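PDB 3K1T: glutamate--cysteine ligase GshA from Methylobacillus flagellatus KT, which probably acts as a ligase that joins glutamate to cysteine to form gamma-glutamylcysteine. Local coordinates for residues N234-F245 with L320-V331; A284-M294 with Q309-E318. One frame throughout, in Å; residues are numbered along the deposited sequence.

Contact 1 of 2, residues N234-F245 with L320-V331; sequences NPYFDTCGGLDF and LKVSEVILQEGV
Glu329 clasps Tyr236 at one end of an antiparallel strand pair, 237-241 with 324-329. Its CG stands anti to the backbone N (chi1 165°) and the chain runs on extended, bringing OE1 within 2.9 Å of Tyr236 N. That bond is nearly straight (174° at the hydrogen) and meets the carboxylate from above its plane. Glu329 N donates to Tyr236 O, so a single residue grips both backbone polar atoms of the tyrosine. Trp231 also donates to OE1 and Lys56 pairs with OE2; an alanine here would probably leave Tyr236 N without its acceptor and the Lys56 charge without its mate. Pro235, a compact ring, fills the hollow alongside, with CB 3.5 Å from Glu329 O and CG 3.9 Å from Val331 CG2. A water joins Pro235 O to Gln328 NE2.

Reciprocal backbone bonds pair Asp238 with Leu327 and Cys240 with Val325. The small Cys240 thiol suits this place, its SG lying 3.9 Å from Val325 CB. Val325 CG2 is the bump of the far end: it enters a hollow lined by Gly241 O, Leu243 CD1 and the edge of the Phe245 ring, 4.0 Å from Phe245 CZ. Where the strands part, Gly242 CA comes within 3.2 Å of Val322 O, a spot where a CB would clash. Leu320 CD2 then rests on Asp244 CB at 3.4 Å.

Strand 324-329 continues the sheet into strand 280-285, helix 251-272 packs against Leu327 and Glu329, and helix 210-226 meets Phe237 and Gln328.

Contact 2 of 2, residues A284-M294 with Q309-E318; sequences ADAGTYGMGIM and QRNKMSVVKE
A beta-hairpin, strands 280-285 and 291-296, packs here against the end of the helix that follows it in the chain, 307-314. The glycine-rich turn between the strands recalls the loop that closes over ATP in ATP-grasp ligases, but a nucleotide role here is only inferred. The turn is shaped by its own bonds: Asp285 OD1 accepts from Gly287 N in an Asx turn, and Gly290 holds backbone angles that call for glycine.

Val315 packs between the hairpin and the helix end. It leaves the helix with positive phi, and its two methyls meet different parts of the hairpin: CG1 lies 3.4 Å from Tyr289 O, while CG2, anti to the carbonyl carbon, lies 3.4 Å from Gly292 N and also meets Ala286 CB. A branched residue suits this place because each methyl has its own neighbours. Gly292 lets the helix come close. A CB on it would run into Lys312 O, whereas its CA makes a CA-H...O contact with that oxygen. Ala284, with only a methyl, meets Met313 O at 3.2 Å from CB, so little more would fit.

Two flexible selenomethionines fill the other side of the interface. Met313, bent at chi2 and chi3, sets its SE 3.8 Å from Met294 CG, the two side chains crossing at about a right angle. The CE of Met294 packs on Gln309 NE2, while Gln309 OE1 accepts from Asn306 N. Towards the turn, Val316 CG2 touches the Tyr289 ring obliquely, 3.8 Å from CD1. The long Lys312 side chain, extended from CG and then bent at chi3 (64°), curls over the hairpin edge, so that NZ donates to Ile293 O over 2.8 Å, tilted 18° from the carbonyl plane.

How the contacts relate
Contacts 1 and 2 have centres about 12 Å apart and both reach one four-stranded antiparallel sheet. Asp285 of contact 2 joins them through its backbone: its O accepts from Ser323 N and its N donates to Glu324 O, both probable hydrogen bonds of 2.9 Å, which tie the hairpin to strand 324-329. On one face the helix of contact 2 reaches the loop ends of contact 1, where Val322 CG2 lies 3.5 Å from Met313 O and Phe245 O is 3.3 Å from Arg310 CG. No substrate is bound at either contact; a glycerol, probably from the crystallisation liquor, sits about 4 Å from the Leu243 side chain.

Contact 1 of 2, residues N234-F245 with L320-V331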
loop_
_atom_site.group_PDB
_atom_site.type_symbol
_atom_site.label_atom_id
_atom_site.label_comp_id
_atom_site.label_asym_id
_atom_site.label_seq_id
_atom_site.Cartn_x
_atom_site.Cartn_y
_atom_site.Cartn_z
ATOM N N ASN A 234 -15.426 -7.422 -22.844
ATOM C CA ASN A 234 -16.793 -7.050 -22.497
ATOM C C ASN A 234 -17.841 -7.983 -23.115
ATOM O O ASN A 234 -17.945 -8.059 -24.328
ATOM C CB ASN A 234 -17.029 -5.605 -22.956
ATOM C CG ASN A 234 -18.313 -5.001 -22.388
ATOM O OD1 ASN A 234 -18.991 -5.606 -21.540
ATOM N ND2 ASN A 234 -18.650 -3.827 -22.866
ATOM N N PRO A 235 -18.643 -8.671 -22.282
ATOM C CA PRO A 235 -19.708 -9.491 -22.904
ATOM C C PRO A 235 -20.828 -8.617 -23.484
ATOM O O PRO A 235 -21.181 -7.584 -22.888
ATOM C CB PRO A 235 -20.250 -10.329 -21.723
ATOM C CG PRO A 235 -19.245 -10.159 -20.599
ATOM C CD PRO A 235 -18.665 -8.778 -20.816
ATOM N N TYR A 236 -21.413 -9.035 -24.608
ATOM C CA TYR A 236 -22.613 -8.373 -25.119
ATOM C C TYR A 236 -23.745 -8.592 -24.122
ATOM O O TYR A 236 -23.771 -9.588 -23.378
ATOM C CB TYR A 236 -23.038 -8.981 -26.464
ATOM C CG TYR A 236 -22.142 -8.688 -27.647
ATOM C CD1 TYR A 236 -21.754 -7.386 -27.950
ATOM C CD2 TYR A 236 -21.705 -9.722 -28.478
ATOM C CE1 TYR A 236 -20.960 -7.116 -29.069
ATOM C CE2 TYR A 236 -20.947 -9.474 -29.584
ATOM C CZ TYR A 236 -20.573 -8.173 -29.888
ATOM O OH TYR A 236 -19.802 -7.925 -30.996
ATOM N N PHE A 237 -24.704 -7.683 -24.118
ATOM C CA PHE A 237 -25.934 -7.909 -23.349
ATOM C C PHE A 237 -27.160 -7.226 -23.975
ATOM O O PHE A 237 -27.059 -6.363 -24.848
ATOM C CB PHE A 237 -25.754 -7.494 -21.876
ATOM C CG PHE A 237 -25.911 -6.019 -21.624
ATOM C CD1 PHE A 237 -24.886 -5.139 -21.912
ATOM C CD2 PHE A 237 -27.101 -5.510 -21.113
ATOM C CE1 PHE A 237 -25.033 -3.760 -21.721
ATOM C CE2 PHE A 237 -27.252 -4.122 -20.922
ATOM C CZ PHE A 237 -26.219 -3.259 -21.232
ATOM N N ASP A 238 -28.313 -7.605 -23.472
ATOM C CA ASP A 238 -29.593 -6.930 -23.840
ATOM C C ASP A 238 -30.539 -7.060 -22.637
ATOM O O ASP A 238 -30.242 -7.791 -21.680
ATOM C CB ASP A 238 -30.145 -7.583 -25.113
ATOM C CG ASP A 238 -31.264 -6.755 -25.802
ATOM O OD1 ASP A 238 -31.497 -5.581 -25.432
ATOM O OD2 ASP A 238 -31.911 -7.332 -26.710
ATOM N N THR A 239 -31.682 -6.374 -22.682
ATOM C CA THR A 239 -32.636 -6.429 -21.600
ATOM C C THR A 239 -34.063 -6.503 -22.140
ATOM O O THR A 239 -34.339 -6.157 -23.300
ATOM C CB THR A 239 -32.584 -5.154 -20.717
ATOM O OG1 THR A 239 -32.943 -4.038 -21.525
ATOM C CG2 THR A 239 -31.228 -4.912 -20.107
ATOM N N CYS A 240 -34.966 -7.018 -21.319
ATOM C CA CYS A 240 -36.362 -6.650 -21.487
ATOM C C CYS A 240 -37.044 -6.379 -20.174
ATOM O O CYS A 240 -36.413 -6.480 -19.125
ATOM C CB CYS A 240 -37.100 -7.615 -22.330
ATOM S SG CYS A 240 -37.365 -9.159 -21.614
ATOM N N GLY A 241 -38.295 -5.918 -20.242
ATOM C CA GLY A 241 -39.017 -5.526 -19.037
ATOM C C GLY A 241 -39.446 -6.724 -18.231
ATOM O O GLY A 241 -39.050 -7.852 -18.519
ATOM N N GLY A 242 -40.284 -6.503 -17.227
ATOM C CA GLY A 242 -40.773 -7.592 -16.417
ATOM C C GLY A 242 -41.614 -8.525 -17.269
ATOM O O GLY A 242 -42.307 -8.101 -18.226
ATOM N N LEU A 243 -41.521 -9.808 -16.977
ATOM C CA LEU A 243 -42.306 -10.804 -17.675
ATOM C C LEU A 243 -42.953 -11.700 -16.636
ATOM O O LEU A 243 -42.420 -11.855 -15.532
ATOM C CB LEU A 243 -41.420 -11.649 -18.597
ATOM C CG LEU A 243 -40.671 -10.959 -19.730
ATOM C CD1 LEU A 243 -39.833 -11.986 -20.439
ATOM C CD2 LEU A 243 -41.651 -10.271 -20.711
ATOM N N ASP A 244 -44.098 -12.265 -17.006
ATOM C CA ASP A 244 -44.781 -13.294 -16.229
ATOM C C ASP A 244 -44.321 -14.653 -16.735
ATOM O O ASP A 244 -44.745 -15.096 -17.796
ATOM C CB ASP A 244 -46.313 -13.168 -16.360
ATOM C CG ASP A 244 -47.067 -14.276 -15.591
ATOM O OD1 ASP A 244 -46.403 -15.055 -14.834
ATOM O OD2 ASP A 244 -48.312 -14.377 -15.773
ATOM N N PHE A 245 -43.432 -15.298 -15.975
ATOM C CA PHE A 245 -42.901 -16.623 -16.361
ATOM C C PHE A 245 -43.876 -17.780 -16.099
ATOM O O PHE A 245 -43.588 -18.929 -16.462
ATOM C CB PHE A 245 -41.557 -16.875 -15.684
ATOM C CG PHE A 245 -40.429 -16.100 -16.294
ATOM C CD1 PHE A 245 -39.770 -16.580 -17.413
ATOM C CD2 PHE A 245 -40.001 -14.912 -15.728
ATOM C CE1 PHE A 245 -38.704 -15.886 -17.963
ATOM C CE2 PHE A 245 -38.949 -14.204 -16.285
ATOM C CZ PHE A 245 -38.293 -14.698 -17.398
ATOM N N LEU A 320 -45.593 -11.700 -10.335
ATOM C CA LEU A 320 -45.112 -10.524 -11.088
ATOM C C LEU A 320 -44.188 -9.603 -10.299
ATOM O O LEU A 320 -44.357 -8.371 -10.280
ATOM C CB LEU A 320 -46.294 -9.739 -11.664
ATOM C CG LEU A 320 -47.353 -10.582 -12.382
ATOM C CD1 LEU A 320 -48.520 -9.671 -12.879
ATOM C CD2 LEU A 320 -46.740 -11.424 -13.531
ATOM N N LYS A 321 -43.180 -10.193 -9.662
ATOM C CA LYS A 321 -42.175 -9.409 -8.976
ATOM C C LYS A 321 -40.946 -9.135 -9.856
ATOM O O LYS A 321 -40.132 -8.284 -9.540
ATOM C CB LYS A 321 -41.760 -10.104 -7.681
ATOM C CG LYS A 321 -42.898 -10.348 -6.707
ATOM C CD LYS A 321 -43.752 -9.111 -6.434
ATOM C CE LYS A 321 -44.858 -9.443 -5.409
ATOM N NZ LYS A 321 -45.832 -8.330 -5.212
ATOM N N VAL A 322 -40.831 -9.838 -10.976
ATOM C CA VAL A 322 -39.718 -9.617 -11.896
ATOM C C VAL A 322 -39.932 -8.290 -12.611
ATOM O O VAL A 322 -40.961 -8.092 -13.279
ATOM C CB VAL A 322 -39.594 -10.758 -12.909
ATOM C CG1 VAL A 322 -38.491 -10.423 -13.942
ATOM C CG2 VAL A 322 -39.273 -12.077 -12.197
ATOM N N SER A 323 -38.966 -7.382 -12.479
ATOM C CA SER A 323 -39.078 -6.059 -13.069
ATOM C C SER A 323 -38.182 -5.836 -14.297
ATOM O O SER A 323 -38.355 -4.852 -15.034
ATOM C CB SER A 323 -38.790 -4.994 -12.026
ATOM O OG SER A 323 -37.438 -5.076 -11.593
ATOM N N GLU A 324 -37.238 -6.745 -14.525
ATOM C CA GLU A 324 -36.313 -6.620 -15.637
ATOM C C GLU A 324 -35.725 -7.992 -15.863
ATOM O O GLU A 324 -35.515 -8.743 -14.912
ATOM C CB GLU A 324 -35.160 -5.646 -15.332
ATOM C CG GLU A 324 -34.237 -5.375 -16.560
ATOM C CD GLU A 324 -33.129 -4.313 -16.293
ATOM O OE1 GLU A 324 -32.446 -4.355 -15.232
ATOM O OE2 GLU A 324 -32.949 -3.444 -17.168
ATOM N N VAL A 325 -35.475 -8.302 -17.124
ATOM C CA VAL A 325 -34.741 -9.526 -17.498
ATOM C C VAL A 325 -33.509 -9.066 -18.254
ATOM O O VAL A 325 -33.630 -8.328 -19.233
ATOM C CB VAL A 325 -35.582 -10.498 -18.356
ATOM C CG1 VAL A 325 -34.766 -11.723 -18.762
ATOM C CG2 VAL A 325 -36.911 -10.924 -17.627
ATOM N N ILE A 326 -32.337 -9.484 -17.770
ATOM C CA ILE A 326 -31.068 -9.162 -18.408
ATOM C C ILE A 326 -30.550 -10.423 -19.092
ATOM O O ILE A 326 -30.534 -11.501 -18.491
ATOM C CB ILE A 326 -30.012 -8.648 -17.363
ATOM C CG1 ILE A 326 -30.546 -7.406 -16.644
ATOM C CG2 ILE A 326 -28.666 -8.302 -18.087
ATOM C CD1 ILE A 326 -29.950 -7.133 -15.283
ATOM N N LEU A 327 -30.176 -10.273 -20.359
ATOM C CA LEU A 327 -29.590 -11.349 -21.138
ATOM C C LEU A 327 -28.137 -11.002 -21.372
ATOM O O LEU A 327 -27.840 -9.940 -21.896
ATOM C CB LEU A 327 -30.322 -11.479 -22.471
ATOM C CG LEU A 327 -31.801 -11.838 -22.347
ATOM C CD1 LEU A 327 -32.657 -10.586 -22.186
ATOM C CD2 LEU A 327 -32.257 -12.676 -23.564
ATOM N N GLN A 328 -27.223 -11.873 -20.950
ATOM C CA GLN A 328 -25.801 -11.580 -21.124
ATOM C C GLN A 328 -25.096 -12.722 -21.876
ATOM O O GLN A 328 -25.348 -13.884 -21.622
ATOM C CB GLN A 328 -25.120 -11.345 -19.778
ATOM C CG GLN A 328 -23.687 -10.767 -19.915
ATOM C CD GLN A 328 -22.944 -10.656 -18.593
ATOM O OE1 GLN A 328 -23.041 -11.537 -17.737
ATOM N NE2 GLN A 328 -22.205 -9.547 -18.419
ATOM N N GLU A 329 -24.203 -12.353 -22.789
ATOM C CA GLU A 329 -23.263 -13.291 -23.382
ATOM C C GLU A 329 -22.522 -14.042 -22.271
ATOM O O GLU A 329 -21.923 -13.417 -21.395
ATOM C CB GLU A 329 -22.266 -12.524 -24.253
ATOM C CG GLU A 329 -21.007 -13.319 -24.665
ATOM C CD GLU A 329 -19.958 -12.475 -25.364
ATOM O OE1 GLU A 329 -20.290 -11.364 -25.870
ATOM O OE2 GLU A 329 -18.789 -12.952 -25.439
ATOM N N GLY A 330 -22.597 -15.360 -22.302
ATOM C CA GLY A 330 -21.845 -16.204 -21.378
ATOM C C GLY A 330 -20.384 -16.261 -21.804
ATOM O O GLY A 330 -20.101 -16.246 -23.006
ATOM N N VAL A 331 -19.474 -16.276 -20.829
ATOM C CA VAL A 331 -18.012 -16.328 -21.092
ATOM C C VAL A 331 -17.509 -17.632 -20.519
ATOM O O VAL A 331 -17.866 -18.005 -19.410
ATOM C CB VAL A 331 -17.299 -15.139 -20.437
ATOM C CG1 VAL A 331 -15.764 -15.160 -20.761
ATOM C CG2 VAL A 331 -17.960 -13.806 -20.909
HETATM O O HOH W 1 -22.233 -7.311 -20.433
HETATM O O HOH W 2 -43.159 -9.630 -13.791
HETATM O O HOH W 3 -42.644 -12.249 -12.197
#

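Contact 2 of 2, residues A284-M294 with Q309-E318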
loop_
_atom_site.group_PDB
_atom_site.type_symbol
_atom_site.label_atom_id
_atom_site.label_comp_id
_atom_site.label_asym_id
_atom_site.label_seq_id
_atom_site.Cartn_x
_atom_site.Cartn_y
_atom_site.Cartn_z
ATOM N N ALA A 284 -33.397 -13.052 -14.298
ATOM C CA ALA A 284 -34.704 -12.447 -13.987
ATOM C C ALA A 284 -34.538 -11.720 -12.650
ATOM O O ALA A 284 -34.330 -12.382 -11.626
ATOM C CB ALA A 284 -35.788 -13.515 -13.883
ATOM N N ASP A 285 -34.586 -10.395 -12.665
ATOM C CA ASP A 285 -34.398 -9.574 -11.458
ATOM C C ASP A 285 -35.739 -9.237 -10.787
ATOM O O ASP A 285 -36.555 -8.542 -11.377
ATOM C CB ASP A 285 -33.715 -8.266 -11.805
ATOM C CG ASP A 285 -33.513 -7.354 -10.563
ATOM O OD1 ASP A 285 -33.457 -7.861 -9.426
ATOM O OD2 ASP A 285 -33.402 -6.133 -10.754
ATOM N N ALA A 286 -35.948 -9.772 -9.591
ATOM C CA ALA A 286 -37.148 -9.509 -8.801
ATOM C C ALA A 286 -36.833 -8.616 -7.588
ATOM O O ALA A 286 -37.523 -8.656 -6.573
ATOM C CB ALA A 286 -37.841 -10.815 -8.392
ATOM N N GLY A 287 -35.819 -7.769 -7.700
ATOM C CA GLY A 287 -35.587 -6.758 -6.670
ATOM C C GLY A 287 -35.277 -7.390 -5.325
ATOM O O GLY A 287 -34.419 -8.264 -5.225
ATOM N N THR A 288 -35.997 -6.963 -4.282
ATOM C CA THR A 288 -35.799 -7.500 -2.930
ATOM C C THR A 288 -36.106 -8.985 -2.844
ATOM O O THR A 288 -35.639 -9.656 -1.928
ATOM C CB THR A 288 -36.688 -6.762 -1.876
ATOM O OG1 THR A 288 -38.097 -6.889 -2.216
ATOM C CG2 THR A 288 -36.297 -5.289 -1.793
ATOM N N TYR A 289 -36.918 -9.502 -3.772
ATOM C CA TYR A 289 -37.358 -10.901 -3.733
ATOM C C TYR A 289 -36.271 -11.879 -4.221
ATOM O O TYR A 289 -36.372 -13.075 -3.953
ATOM C CB TYR A 289 -38.634 -11.089 -4.584
ATOM C CG TYR A 289 -39.838 -10.373 -3.974
ATOM C CD1 TYR A 289 -40.660 -11.022 -3.051
ATOM C CD2 TYR A 289 -40.134 -9.066 -4.311
ATOM C CE1 TYR A 289 -41.785 -10.371 -2.486
ATOM C CE2 TYR A 289 -41.231 -8.372 -3.720
ATOM C CZ TYR A 289 -42.046 -9.030 -2.804
ATOM O OH TYR A 289 -43.160 -8.389 -2.259
ATOM N N GLY A 290 -35.263 -11.350 -4.921
ATOM C CA GLY A 290 -34.131 -12.119 -5.406
ATOM C C GLY A 290 -34.023 -12.115 -6.931
ATOM O O GLY A 290 -34.631 -11.285 -7.630
HETATM N N MSE A 291 -33.232 -13.066 -7.439
HETATM C CA MSE A 291 -32.943 -13.164 -8.864
HETATM C C MSE A 291 -32.969 -14.644 -9.274
HETATM O O MSE A 291 -32.528 -15.498 -8.506
HETATM C CB MSE A 291 -31.590 -12.512 -9.155
HETATM C CG MSE A 291 -31.110 -12.648 -10.593
HETATM SE SE MSE A 291 -29.503 -11.574 -10.962
HETATM C CE MSE A 291 -30.409 -9.913 -11.492
ATOM N N GLY A 292 -33.509 -14.937 -10.452
ATOM C CA GLY A 292 -33.516 -16.302 -10.988
ATOM C C GLY A 292 -32.591 -16.309 -12.208
ATOM O O GLY A 292 -32.617 -15.364 -13.001
ATOM N N ILE A 293 -31.775 -17.356 -12.332
ATOM C CA ILE A 293 -30.771 -17.429 -13.396
ATOM C C ILE A 293 -30.837 -18.776 -14.119
ATOM O O ILE A 293 -30.991 -19.835 -13.497
ATOM C CB ILE A 293 -29.351 -17.242 -12.835
ATOM C CG1 ILE A 293 -29.211 -15.891 -12.130
ATOM C CG2 ILE A 293 -28.289 -17.387 -13.949
ATOM C CD1 ILE A 293 -28.035 -15.846 -11.162
HETATM N N MSE A 294 -30.736 -18.736 -15.444
HETATM C CA MSE A 294 -30.598 -19.962 -16.259
HETATM C C MSE A 294 -29.688 -19.650 -17.443
HETATM O O MSE A 294 -29.564 -18.485 -17.844
HETATM C CB MSE A 294 -31.951 -20.482 -16.756
HETATM C CG MSE A 294 -32.687 -19.568 -17.684
HETATM SE SE MSE A 294 -34.463 -20.238 -18.239
HETATM C CE MSE A 294 -33.940 -21.792 -19.377
ATOM N N GLN A 309 -38.448 -24.635 -13.902
ATOM C CA GLN A 309 -37.858 -23.462 -14.558
ATOM C C GLN A 309 -38.752 -22.215 -14.414
ATOM O O GLN A 309 -38.264 -21.119 -14.184
ATOM C CB GLN A 309 -37.639 -23.726 -16.040
ATOM C CG GLN A 309 -36.504 -24.700 -16.362
ATOM C CD GLN A 309 -36.538 -25.119 -17.816
ATOM O OE1 GLN A 309 -37.596 -25.461 -18.358
ATOM N NE2 GLN A 309 -35.381 -25.051 -18.471
ATOM N N ARG A 310 -40.052 -22.394 -14.563
ATOM C CA ARG A 310 -41.010 -21.292 -14.386
ATOM C C ARG A 310 -40.918 -20.727 -12.985
ATOM O O ARG A 310 -40.851 -19.502 -12.808
ATOM C CB ARG A 310 -42.438 -21.729 -14.686
ATOM C CG ARG A 310 -42.678 -22.060 -16.158
ATOM C CD ARG A 310 -44.162 -22.210 -16.480
ATOM N NE ARG A 310 -44.841 -23.171 -15.601
ATOM C CZ ARG A 310 -45.099 -24.449 -15.895
ATOM N NH1 ARG A 310 -44.736 -24.984 -17.059
ATOM N NH2 ARG A 310 -45.725 -25.215 -15.010
ATOM N N ASN A 311 -40.880 -21.618 -11.990
ATOM C CA ASN A 311 -40.728 -21.192 -10.589
ATOM C C ASN A 311 -39.417 -20.483 -10.318
ATOM O O ASN A 311 -39.383 -19.493 -9.573
ATOM C CB ASN A 311 -40.843 -22.388 -9.633
ATOM C CG ASN A 311 -42.251 -22.978 -9.598
ATOM O OD1 ASN A 311 -43.223 -22.286 -9.887
ATOM N ND2 ASN A 311 -42.359 -24.260 -9.233
ATOM N N LYS A 312 -38.330 -20.992 -10.905
ATOM C CA LYS A 312 -37.034 -20.364 -10.735
ATOM C C LYS A 312 -36.992 -18.951 -11.330
ATOM O O LYS A 312 -36.502 -17.989 -10.707
ATOM C CB LYS A 312 -35.922 -21.225 -11.389
ATOM C CG LYS A 312 -34.547 -20.606 -11.272
ATOM C CD LYS A 312 -33.397 -21.574 -11.660
ATOM C CE LYS A 312 -33.458 -21.986 -13.102
ATOM N NZ LYS A 312 -32.097 -22.419 -13.613
HETATM N N MSE A 313 -37.465 -18.825 -12.557
HETATM C CA MSE A 313 -37.411 -17.529 -13.256
HETATM C C MSE A 313 -38.440 -16.510 -12.695
HETATM O O MSE A 313 -38.205 -15.316 -12.783
HETATM C CB MSE A 313 -37.610 -17.747 -14.752
HETATM C CG MSE A 313 -36.523 -18.647 -15.341
HETATM SE SE MSE A 313 -34.685 -18.127 -14.829
HETATM C CE MSE A 313 -34.842 -16.729 -16.114
ATOM N N SER A 314 -39.534 -16.989 -12.102
ATOM C CA SER A 314 -40.472 -16.113 -11.370
ATOM C C SER A 314 -39.893 -15.661 -10.038
ATOM O O SER A 314 -40.364 -14.673 -9.461
ATOM C CB SER A 314 -41.788 -16.841 -11.076
ATOM O OG SER A 314 -42.465 -17.190 -12.263
ATOM N N VAL A 315 -38.910 -16.424 -9.536
ATOM C CA VAL A 315 -38.128 -16.113 -8.323
ATOM C C VAL A 315 -38.897 -16.456 -7.060
ATOM O O VAL A 315 -38.358 -17.149 -6.197
ATOM C CB VAL A 315 -37.557 -14.665 -8.243
ATOM C CG1 VAL A 315 -36.646 -14.497 -6.975
ATOM C CG2 VAL A 315 -36.747 -14.291 -9.495
ATOM N N VAL A 316 -40.126 -15.975 -6.933
ATOM C CA VAL A 316 -40.945 -16.269 -5.782
ATOM C C VAL A 316 -42.365 -16.648 -6.220
ATOM O O VAL A 316 -42.789 -16.426 -7.363
ATOM C CB VAL A 316 -40.981 -15.054 -4.780
ATOM C CG1 VAL A 316 -39.596 -14.839 -4.057
ATOM C CG2 VAL A 316 -41.436 -13.770 -5.502
ATOM N N LYS A 317 -43.098 -17.240 -5.287
ATOM C CA LYS A 317 -44.469 -17.609 -5.525
ATOM C C LYS A 317 -45.385 -16.380 -5.631
ATOM O O LYS A 317 -46.411 -16.446 -6.305
ATOM C CB LYS A 317 -44.961 -18.593 -4.446
ATOM C CG LYS A 317 -44.351 -19.994 -4.583
ATOM N N GLU A 318 -45.018 -15.269 -4.986
ATOM C CA GLU A 318 -45.759 -13.979 -5.167
ATOM C C GLU A 318 -45.703 -13.614 -6.642
ATOM O O GLU A 318 -44.638 -13.793 -7.300
ATOM C CB GLU A 318 -45.135 -12.835 -4.368
ATOM C CG GLU A 318 -45.321 -12.854 -2.843
ATOM C CD GLU A 318 -44.281 -13.667 -2.094
ATOM O OE1 GLU A 318 -43.394 -14.306 -2.725
ATOM O OE2 GLU A 318 -44.367 -13.683 -0.852
#